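Local coordinates for putative endonuclease/exonuclease/phosphatase family protein (Bacteroides thetaiotaomicron, PDB 3MPR), which probably acts as a metal-dependent nuclease of the DNase I-like endonuclease/exonuclease/phosphatase family, at residues Y88-W102 / P119-D131. Residues are numbered along the deposited sequence; the frame is centred on the assembly and turned at random.
Sequences YRTDKFDIVEKGDFW and PRICSWGHFKCKD
The indole of W124 lies flat over the backbone of G99, whose N sits 3.4 Å above the ring plane. With CG between its own N and carbonyl carbon (chi1 61°), W124 leans across to the neighbouring strand; glycine suits the facing place because any CB there would strike the indole. Replacing W124 by an alanine would probably uncover the G99 backbone and leave F101 CD1 without its ring neighbour. F101, swung over in the same way, rests a ring face on CB of C122, while the polarisable sulfur, C122 SG, lies 3.4 Å from F101 CZ; helix 148-164 covers F101 beyond. On the face turned to the other sheet, F127 points its edge at the face of Y88 in strand 86-89 (planes at 63°), with I95 CG1 alongside, and I121 CD1 lies over the ring of W102.

The two strands, 93-102 and 121-129, pair antiparallel, with the register shifted by one where V96 and E97 both face H126, a classic beta bulge. There V96 N gives H126 O a bond of 2.8 Å, the one from E97 N is weak, and V96 CB sits over the centre of the imidazole, whose NE2 is hydrogen-bonded to E135. Within the ladder the buried hydroxyl S123 OG donates to the anti lone pair of D100 OD2 at 2.6 Å, an oxygen that also takes V72 N.

Polar groups take the margins. E97 brings OE2 to the indole edge and pairs with R167. The extended chain of K130 carries NZ to T90 O at 2.9 Å, its long salt bridge to D94 supplemented by a bridging water.

Strand 93-102 is the outermost of its sheet within the chain, one of the two sheets of the DNase I-like sandwich. Apolar and aromatic contacts thus fill its inter-sheet and helix-covered faces along much of this border, while K130, D94 and their water finish one exposed end.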
loop_
_atom_site.group_PDB
_atom_site.type_symbol
_atom_site.label_atom_id
_atom_site.label_comp_id
_atom_site.label_asym_id
_atom_site.label_seq_id
_atom_site.Cartn_x
_atom_site.Cartn_y
_atom_site.Cartn_z
ATOM N N TYR A 88 -17.222 3.182 -7.059
ATOM C CA TYR A 88 -17.535 2.997 -5.647
ATOM C C TYR A 88 -17.986 1.569 -5.386
ATOM O O TYR A 88 -18.439 0.881 -6.301
ATOM C CB TYR A 88 -18.606 3.990 -5.194
ATOM C CG TYR A 88 -19.929 3.760 -5.880
ATOM C CD1 TYR A 88 -20.129 4.175 -7.186
ATOM C CD2 TYR A 88 -20.967 3.097 -5.235
ATOM C CE1 TYR A 88 -21.338 3.953 -7.835
ATOM C CE2 TYR A 88 -22.176 2.874 -5.874
ATOM C CZ TYR A 88 -22.348 3.310 -7.176
ATOM O OH TYR A 88 -23.531 3.093 -7.841
ATOM N N ARG A 89 -17.834 1.112 -4.143
ATOM C CA ARG A 89 -18.273 -0.233 -3.759
ATOM C C ARG A 89 -19.775 -0.232 -3.568
ATOM O O ARG A 89 -20.286 0.502 -2.729
ATOM C CB ARG A 89 -17.617 -0.665 -2.451
ATOM C CG ARG A 89 -16.159 -1.017 -2.599
ATOM C CD ARG A 89 -15.673 -1.761 -1.381
ATOM N NE ARG A 89 -16.403 -3.010 -1.180
ATOM C CZ ARG A 89 -15.980 -3.980 -0.377
ATOM N NH1 ARG A 89 -14.832 -3.838 0.274
ATOM N NH2 ARG A 89 -16.691 -5.089 -0.229
ATOM N N THR A 90 -20.488 -1.057 -4.326
ATOM C CA THR A 90 -21.945 -1.004 -4.253
ATOM C C THR A 90 -22.454 -1.557 -2.919
ATOM O O THR A 90 -23.547 -1.206 -2.465
ATOM C CB THR A 90 -22.631 -1.727 -5.434
ATOM O OG1 THR A 90 -22.232 -3.098 -5.464
ATOM C CG2 THR A 90 -22.270 -1.065 -6.759
ATOM N N ASP A 91 -21.668 -2.420 -2.287
ATOM C CA ASP A 91 -22.084 -2.958 -0.991
ATOM C C ASP A 91 -21.913 -1.953 0.145
ATOM O O ASP A 91 -22.406 -2.186 1.250
ATOM C CB ASP A 91 -21.393 -4.300 -0.671
ATOM C CG ASP A 91 -19.894 -4.160 -0.375
ATOM O OD1 ASP A 91 -19.329 -3.059 -0.516
ATOM O OD2 ASP A 91 -19.269 -5.181 -0.011
ATOM N N LYS A 92 -21.241 -0.830 -0.128
ATOM C CA LYS A 92 -21.019 0.190 0.907
ATOM C C LYS A 92 -21.846 1.477 0.792
ATOM O O LYS A 92 -22.148 2.104 1.802
ATOM C CB LYS A 92 -19.538 0.559 0.979
ATOM C CG LYS A 92 -18.692 -0.462 1.721
ATOM C CD LYS A 92 -17.228 -0.044 1.690
ATOM C CE LYS A 92 -16.316 -1.209 2.045
ATOM N NZ LYS A 92 -16.042 -1.252 3.499
ATOM N N PHE A 93 -22.215 1.869 -0.428
ATOM C CA PHE A 93 -22.884 3.154 -0.624
ATOM C C PHE A 93 -24.112 3.011 -1.495
ATOM O O PHE A 93 -24.119 2.214 -2.439
ATOM C CB PHE A 93 -21.938 4.155 -1.305
ATOM C CG PHE A 93 -20.599 4.272 -0.640
ATOM C CD1 PHE A 93 -19.517 3.549 -1.112
ATOM C CD2 PHE A 93 -20.424 5.103 0.466
ATOM C CE1 PHE A 93 -18.273 3.651 -0.500
ATOM C CE2 PHE A 93 -19.188 5.205 1.085
ATOM C CZ PHE A 93 -18.111 4.478 0.603
ATOM N N ASP A 94 -25.139 3.798 -1.186
ATOM C CA ASP A 94 -26.221 4.040 -2.141
ATOM C C ASP A 94 -26.003 5.403 -2.776
ATOM O O ASP A 94 -25.416 6.293 -2.157
ATOM C CB ASP A 94 -27.583 4.046 -1.434
ATOM C CG ASP A 94 -28.058 2.646 -1.063
ATOM O OD1 ASP A 94 -27.958 1.741 -1.912
ATOM O OD2 ASP A 94 -28.527 2.459 0.076
ATOM N N ILE A 95 -26.485 5.575 -4.004
ATOM C CA ILE A 95 -26.462 6.887 -4.634
ATOM C C ILE A 95 -27.785 7.574 -4.389
ATOM O O ILE A 95 -28.838 7.035 -4.716
ATOM C CB ILE A 95 -26.213 6.795 -6.126
ATOM C CG1 ILE A 95 -24.754 6.405 -6.371
ATOM C CG2 ILE A 95 -26.557 8.132 -6.805
ATOM C CD1 ILE A 95 -24.448 6.078 -7.812
ATOM N N VAL A 96 -27.732 8.751 -3.782
ATOM C CA VAL A 96 -28.938 9.535 -3.550
ATOM C C VAL A 96 -29.228 10.315 -4.816
ATOM O O VAL A 96 -30.366 10.382 -5.273
ATOM C CB VAL A 96 -28.753 10.513 -2.379
ATOM C CG1 VAL A 96 -30.004 11.356 -2.180
ATOM C CG2 VAL A 96 -28.415 9.762 -1.096
ATOM N N GLU A 97 -28.172 10.877 -5.393
ATOM C CA GLU A 97 -28.272 11.749 -6.553
ATOM C C GLU A 97 -26.915 11.718 -7.243
ATOM O O GLU A 97 -25.892 11.536 -6.586
ATOM C CB GLU A 97 -28.555 13.177 -6.074
ATOM C CG GLU A 97 -29.553 13.932 -6.884
ATOM C CD GLU A 97 -29.513 15.423 -6.614
ATOM O OE1 GLU A 97 -29.633 15.848 -5.439
ATOM O OE2 GLU A 97 -29.352 16.168 -7.590
ATOM N N LYS A 98 -26.895 11.895 -8.559
ATOM C CA LYS A 98 -25.632 11.982 -9.291
ATOM C C LYS A 98 -25.783 12.936 -10.470
ATOM O O LYS A 98 -26.888 13.150 -10.964
ATOM C CB LYS A 98 -25.219 10.618 -9.809
ATOM C CG LYS A 98 -26.154 10.074 -10.881
ATOM C CD LYS A 98 -25.591 8.784 -11.474
ATOM C CE LYS A 98 -26.613 8.091 -12.395
ATOM N NZ LYS A 98 -25.948 6.996 -13.177
ATOM N N GLY A 99 -24.674 13.493 -10.937
ATOM C CA GLY A 99 -24.733 14.420 -12.059
ATOM C C GLY A 99 -23.372 14.746 -12.639
ATOM O O GLY A 99 -22.353 14.176 -12.240
ATOM N N ASP A 100 -23.361 15.673 -13.588
ATOM C CA ASP A 100 -22.123 16.126 -14.224
ATOM C C ASP A 100 -22.346 17.565 -14.641
ATOM O O ASP A 100 -23.464 17.943 -15.000
ATOM C CB ASP A 100 -21.812 15.306 -15.486
ATOM C CG ASP A 100 -22.012 13.814 -15.283
ATOM O OD1 ASP A 100 -23.171 13.360 -15.380
ATOM O OD2 ASP A 100 -21.016 13.091 -15.031
ATOM N N PHE A 101 -21.292 18.362 -14.601
ATOM C CA PHE A 101 -21.324 19.705 -15.158
ATOM C C PHE A 101 -19.992 20.000 -15.844
ATOM O O PHE A 101 -18.942 19.508 -15.410
ATOM C CB PHE A 101 -21.672 20.761 -14.086
ATOM C CG PHE A 101 -20.742 20.776 -12.885
ATOM C CD1 PHE A 101 -20.991 19.972 -11.784
ATOM C CD2 PHE A 101 -19.659 21.642 -12.839
ATOM C CE1 PHE A 101 -20.148 20.001 -10.675
ATOM C CE2 PHE A 101 -18.810 21.672 -11.740
ATOM C CZ PHE A 101 -19.059 20.850 -10.656
ATOM N N TRP A 102 -20.031 20.780 -16.922
ATOM C CA TRP A 102 -18.804 21.176 -17.608
ATOM C C TRP A 102 -18.188 22.389 -16.933
ATOM O O TRP A 102 -18.894 23.208 -16.360
ATOM C CB TRP A 102 -19.063 21.426 -19.105
ATOM C CG TRP A 102 -19.169 20.128 -19.852
ATOM C CD1 TRP A 102 -18.184 19.513 -20.561
ATOM C CD2 TRP A 102 -20.300 19.250 -19.891
ATOM N NE1 TRP A 102 -18.632 18.319 -21.058
ATOM C CE2 TRP A 102 -19.931 18.134 -20.664
ATOM C CE3 TRP A 102 -21.593 19.307 -19.361
ATOM C CZ2 TRP A 102 -20.808 17.079 -20.916
ATOM C CZ3 TRP A 102 -22.468 18.258 -19.619
ATOM C CH2 TRP A 102 -22.070 17.162 -20.386
ATOM N N PRO A 119 -12.984 20.741 -23.800
ATOM C CA PRO A 119 -14.053 20.692 -22.793
ATOM C C PRO A 119 -13.595 19.840 -21.624
ATOM O O PRO A 119 -12.837 18.890 -21.810
ATOM C CB PRO A 119 -15.203 19.997 -23.523
ATOM C CG PRO A 119 -14.514 19.177 -24.600
ATOM C CD PRO A 119 -13.351 20.031 -25.039
ATOM N N ARG A 120 -14.038 20.190 -20.428
ATOM C CA ARG A 120 -13.591 19.513 -19.211
ATOM C C ARG A 120 -14.818 19.293 -18.350
ATOM O O ARG A 120 -15.651 20.186 -18.210
ATOM C CB ARG A 120 -12.570 20.375 -18.469
ATOM C CG ARG A 120 -11.366 20.772 -19.318
ATOM C CD ARG A 120 -10.452 19.585 -19.590
ATOM N NE ARG A 120 -9.274 19.971 -20.363
ATOM C CZ ARG A 120 -8.175 19.229 -20.482
ATOM N NH1 ARG A 120 -8.096 18.048 -19.884
ATOM N NH2 ARG A 120 -7.149 19.671 -21.206
ATOM N N ILE A 121 -14.941 18.105 -17.780
ATOM C CA ILE A 121 -16.158 17.741 -17.083
ATOM C C ILE A 121 -15.866 17.409 -15.625
ATOM O O ILE A 121 -14.815 16.850 -15.301
ATOM C CB ILE A 121 -16.871 16.559 -17.799
ATOM C CG1 ILE A 121 -18.336 16.441 -17.357
ATOM C CG2 ILE A 121 -16.118 15.235 -17.574
ATOM C CD1 ILE A 121 -19.110 15.341 -18.078
ATOM N N CYS A 122 -16.784 17.804 -14.749
ATOM C CA CYS A 122 -16.761 17.398 -13.358
ATOM C C CYS A 122 -17.977 16.512 -13.132
ATOM O O CYS A 122 -19.106 16.913 -13.432
ATOM C CB CYS A 122 -16.808 18.619 -12.434
ATOM S SG CYS A 122 -16.920 18.193 -10.693
ATOM N N SER A 123 -17.742 15.292 -12.652
ATOM C CA SER A 123 -18.822 14.377 -12.322
ATOM C C SER A 123 -18.907 14.249 -10.807
ATOM O O SER A 123 -17.900 14.334 -10.105
ATOM C CB SER A 123 -18.590 12.998 -12.948
ATOM O OG SER A 123 -18.519 13.086 -14.357
ATOM N N TRP A 124 -20.111 14.030 -10.297
ATOM C CA TRP A 124 -20.293 14.008 -8.863
ATOM C C TRP A 124 -21.388 13.038 -8.484
ATOM O O TRP A 124 -22.226 12.649 -9.313
ATOM C CB TRP A 124 -20.620 15.421 -8.352
ATOM C CG TRP A 124 -21.902 15.965 -8.962
ATOM C CD1 TRP A 124 -22.031 16.663 -10.126
ATOM C CD2 TRP A 124 -23.222 15.798 -8.439
ATOM N NE1 TRP A 124 -23.363 16.956 -10.357
ATOM C CE2 TRP A 124 -24.109 16.442 -9.325
ATOM C CE3 TRP A 124 -23.738 15.183 -7.293
ATOM C CZ2 TRP A 124 -25.487 16.469 -9.110
ATOM C CZ3 TRP A 124 -25.099 15.216 -7.073
ATOM C CH2 TRP A 124 -25.964 15.852 -7.982
ATOM N N GLY A 125 -21.366 12.635 -7.224
ATOM C CA GLY A 125 -22.435 11.850 -6.659
ATOM C C GLY A 125 -22.673 12.307 -5.236
ATOM O O GLY A 125 -21.735 12.658 -4.525
ATOM N N HIS A 126 -23.938 12.331 -4.844
ATOM C CA HIS A 126 -24.343 12.479 -3.450
ATOM C C HIS A 126 -24.525 11.059 -2.927
ATOM O O HIS A 126 -25.456 10.360 -3.333
ATOM C CB HIS A 126 -25.659 13.267 -3.414
ATOM C CG HIS A 126 -26.285 13.396 -2.060
ATOM N ND1 HIS A 126 -27.329 14.265 -1.817
ATOM C CD2 HIS A 126 -26.047 12.757 -0.890
ATOM C CE1 HIS A 126 -27.702 14.160 -0.553
ATOM N NE2 HIS A 126 -26.943 13.249 0.029
ATOM N N PHE A 127 -23.618 10.617 -2.059
ATOM C CA PHE A 127 -23.636 9.241 -1.561
ATOM C C PHE A 127 -24.179 9.120 -0.146
ATOM O O PHE A 127 -24.113 10.067 0.630
ATOM C CB PHE A 127 -22.220 8.649 -1.581
ATOM C CG PHE A 127 -21.686 8.423 -2.954
ATOM C CD1 PHE A 127 -21.017 9.434 -3.618
ATOM C CD2 PHE A 127 -21.854 7.198 -3.586
ATOM C CE1 PHE A 127 -20.539 9.239 -4.893
ATOM C CE2 PHE A 127 -21.375 6.992 -4.879
ATOM C CZ PHE A 127 -20.712 8.012 -5.528
ATOM N N LYS A 128 -24.690 7.932 0.182
ATOM C CA LYS A 128 -25.127 7.617 1.530
ATOM C C LYS A 128 -24.513 6.279 1.960
ATOM O O LYS A 128 -24.689 5.264 1.289
ATOM C CB LYS A 128 -26.655 7.531 1.593
ATOM C CG LYS A 128 -27.201 7.260 2.994
ATOM C CD LYS A 128 -28.720 7.335 3.017
ATOM C CE LYS A 128 -29.262 7.308 4.428
ATOM N NZ LYS A 128 -30.752 7.264 4.440
ATOM N N CYS A 129 -23.806 6.283 3.085
ATOM C CA CYS A 129 -23.183 5.073 3.585
ATOM C C CYS A 129 -24.255 4.114 4.087
ATOM O O CYS A 129 -25.117 4.489 4.890
ATOM C CB CYS A 129 -22.183 5.413 4.693
ATOM S SG CYS A 129 -20.881 6.534 4.135
ATOM N N LYS A 130 -24.206 2.884 3.603
ATOM C CA LYS A 130 -25.200 1.884 3.982
ATOM C C LYS A 130 -25.127 1.520 5.467
ATOM O O LYS A 130 -26.150 1.224 6.083
ATOM C CB LYS A 130 -25.066 0.632 3.116
ATOM C CG LYS A 130 -25.530 0.836 1.683
ATOM C CD LYS A 130 -25.469 -0.459 0.883
ATOM C CE LYS A 130 -26.203 -0.316 -0.436
ATOM N NZ LYS A 130 -26.156 -1.553 -1.281
ATOM N N ASP A 131 -23.932 1.550 6.050
ATOM C CA ASP A 131 -23.830 1.203 7.462
ATOM C C ASP A 131 -24.254 2.343 8.390
ATOM O O ASP A 131 -25.136 2.163 9.226
ATOM C CB ASP A 131 -22.446 0.648 7.842
ATOM C CG ASP A 131 -21.303 1.530 7.386
ATOM O OD1 ASP A 131 -21.549 2.636 6.855
ATOM O OD2 ASP A 131 -20.139 1.114 7.568
HETATM O O HOH W 1 -21.237 1.068 4.071
HETATM O O HOH W 2 -28.413 -0.932 -2.752
HETATM O O HOH W 3 -27.538 4.091 2.212
HETATM O O HOH W 4 -27.362 16.154 -3.924
HETATM O O HOH W 5 -24.451 18.916 -12.202
#